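PDB 3KSV: HIT domain-containing protein from Leishmania major, which binds zinc and, as a member of the histidine triad (HIT) family related to HINT proteins, is probably a nucleotide-binding hydrolase or transferase. Local coordinates for the interface of chains A and B. Sequence-based numbering; all coordinates share one arbitrary frame. Chains: chain A/B, Uncharacterized protein.

The interface of chains A and B. Residues chain A 41, 43, 47, 93, 110, 112, 121; chain B 124-125, 127.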
loop_
_atom_site.group_PDB
_atom_site.type_symbol
_atom_site.label_atom_id
_atom_site.label_comp_id
_atom_site.label_asym_id
_atom_site.label_seq_id
_atom_site.Cartn_x
_atom_site.Cartn_y
_atom_site.Cartn_z
ATOM N N ASN A 41 18.646 -1.161 -0.404
ATOM C CA ASN A 41 18.750 -0.850 1.035
ATOM C C ASN A 41 17.578 -1.474 1.785
ATOM O O ASN A 41 16.738 -0.748 2.335
ATOM C CB ASN A 41 18.723 0.665 1.282
ATOM C CG ASN A 41 19.935 1.379 0.728
ATOM O OD1 ASN A 41 19.799 2.382 0.014
ATOM N ND2 ASN A 41 21.128 0.884 1.061
ATOM N N LEU A 43 15.016 -3.694 4.342
ATOM C CA LEU A 43 14.787 -3.931 5.770
ATOM C C LEU A 43 14.833 -5.415 6.099
ATOM O O LEU A 43 14.955 -5.801 7.264
ATOM C CB LEU A 43 13.419 -3.412 6.193
ATOM C CG LEU A 43 13.112 -1.927 6.054
ATOM C CD1 LEU A 43 11.738 -1.706 6.637
ATOM C CD2 LEU A 43 14.150 -1.039 6.717
ATOM N N HIS A 47 13.029 -7.737 0.072
ATOM C CA HIS A 47 12.369 -6.420 0.027
ATOM C C HIS A 47 12.445 -5.845 -1.383
ATOM O O HIS A 47 13.538 -5.697 -1.962
ATOM C CB HIS A 47 13.065 -5.488 1.038
ATOM C CG HIS A 47 12.497 -4.095 1.146
ATOM N ND1 HIS A 47 12.871 -3.240 2.162
ATOM C CD2 HIS A 47 11.624 -3.397 0.375
ATOM C CE1 HIS A 47 12.249 -2.086 2.021
ATOM N NE2 HIS A 47 11.485 -2.152 0.944
ATOM N N LEU A 93 3.899 -0.883 2.054
ATOM C CA LEU A 93 4.031 0.441 2.603
ATOM C C LEU A 93 4.308 1.428 1.492
ATOM O O LEU A 93 5.185 1.217 0.669
ATOM C CB LEU A 93 5.183 0.486 3.592
ATOM C CG LEU A 93 5.417 1.852 4.243
ATOM C CD1 LEU A 93 4.272 2.144 5.224
ATOM C CD2 LEU A 93 6.757 1.850 4.933
ATOM N N HIS A 110 6.724 -0.218 -1.188
ATOM C CA HIS A 110 7.612 -1.221 -0.637
ATOM C C HIS A 110 6.774 -2.492 -0.416
ATOM O O HIS A 110 5.641 -2.398 0.107
ATOM C CB HIS A 110 8.140 -0.756 0.724
ATOM C CG HIS A 110 8.908 0.539 0.702
ATOM N ND1 HIS A 110 10.280 0.583 0.630
ATOM C CD2 HIS A 110 8.497 1.827 0.835
ATOM C CE1 HIS A 110 10.678 1.842 0.686
ATOM N NE2 HIS A 110 9.615 2.619 0.808
ATOM N N ILE A 112 7.675 -5.696 1.788
ATOM C CA ILE A 112 8.757 -5.999 2.740
ATOM C C ILE A 112 8.468 -7.311 3.461
ATOM O O ILE A 112 7.534 -7.360 4.268
ATOM C CB ILE A 112 8.918 -4.888 3.812
ATOM C CG1 ILE A 112 9.033 -3.488 3.189
ATOM C CG2 ILE A 112 10.161 -5.127 4.642
ATOM C CD1 ILE A 112 8.646 -2.386 4.133
ATOM N N LEU A 121 9.571 -4.679 8.513
ATOM C CA LEU A 121 8.963 -3.427 8.948
ATOM C C LEU A 121 8.532 -3.499 10.413
ATOM O O LEU A 121 7.893 -4.453 10.849
ATOM C CB LEU A 121 7.770 -3.051 8.065
ATOM C CG LEU A 121 7.156 -1.671 8.323
ATOM C CD1 LEU A 121 8.114 -0.527 7.912
ATOM C CD2 LEU A 121 5.823 -1.571 7.591
ATOM N N GLY B 124 9.773 2.010 12.110
ATOM C CA GLY B 124 11.193 1.737 12.340
ATOM C C GLY B 124 11.850 1.276 11.058
ATOM O O GLY B 124 11.443 0.240 10.496
ATOM N N TRP B 125 12.872 2.028 10.618
ATOM C CA TRP B 125 13.565 1.798 9.332
ATOM C C TRP B 125 15.060 1.463 9.484
ATOM O O TRP B 125 15.936 2.287 9.207
ATOM C CB TRP B 125 13.416 3.020 8.409
ATOM C CG TRP B 125 13.545 2.646 6.987
ATOM C CD1 TRP B 125 14.680 2.658 6.236
ATOM C CD2 TRP B 125 12.504 2.147 6.135
ATOM N NE1 TRP B 125 14.410 2.208 4.958
ATOM C CE2 TRP B 125 13.080 1.889 4.872
ATOM C CE3 TRP B 125 11.137 1.901 6.315
ATOM C CZ2 TRP B 125 12.336 1.400 3.792
ATOM C CZ3 TRP B 125 10.399 1.412 5.240
ATOM C CH2 TRP B 125 10.998 1.162 4.005
ATOM N N THR B 127 17.916 -0.792 8.037
ATOM C CA THR B 127 18.240 -1.629 6.881
ATOM C C THR B 127 19.282 -2.705 7.211
ATOM O O THR B 127 20.013 -2.611 8.208
ATOM C CB THR B 127 18.703 -0.797 5.652
ATOM O OG1 THR B 127 19.974 -0.204 5.911
ATOM C CG2 THR B 127 17.697 0.296 5.308
#
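The segment of chain B that follows strand 122-124 lies against chain A where the loop carrying A:Asn41, A:Leu43 and A:His47 meets strands 89-96 and 109-114. B:Trp125 does most of the touching: its indole goes benzo end first between the side chains of A:Leu43, A:Leu93, A:His47 and A:His110. Its CG stands anti to the backbone N (chi1 -155°), which turns the ring toward chain A. A:Leu43 lies across one face of the indole with both branches. A:Leu43 CD2 sits over the five-membered ring, 3.6 Å from B:Trp125 CE2. A:Leu43 CD1 sits over the six-membered ring, 3.7 Å from B:Trp125 CZ3, and the two CH-pi contacts hold the plane of the ring.

The leading rim meets A:His110, the last histidine of the HxHxH triad motif. B:Trp125 CH2 points at the face of that imidazole, 3.4 Å from A:His110 CE1, and the planes are turned 69° apart, an edge-to-face meeting. Beside it, B:Trp125 CZ2 comes up at the edge of the A:His47 ring, in its plane. A:Leu93 CD2 closes on the other side of the rim, 3.7 Å from B:Trp125 CZ3, with A:Leu121 CD1 at 4.0 Å from the same carbon.

Hydrogen bonds within chain A fix the rotation of the A:His47 ring and tie it to A:His110. A:His47 ND1 takes the backbone N-H of A:Leu43 in its ring plane (3.1 Å from A:Leu43 N). A:His47 NE2 shares a hydrogen bond with A:His110 ND1 at 3.0 Å. A:Ile112 CG1 packs over the centre of the A:His47 ring. At the outer end, the B:Thr127 CG2 methyl rests on the A:Asn41 backbone carbonyl O.

The twofold repeats this patch with the chains exchanged. It probably stabilises a HINT-like homodimer; the centre of the contact lies about 10 Å from A:His108, the predicted nucleophile. Because the partner's tryptophan packs on A:His110 of the triad motif and on its hydrogen-bonded neighbour A:His47, pairing may help shape the active site.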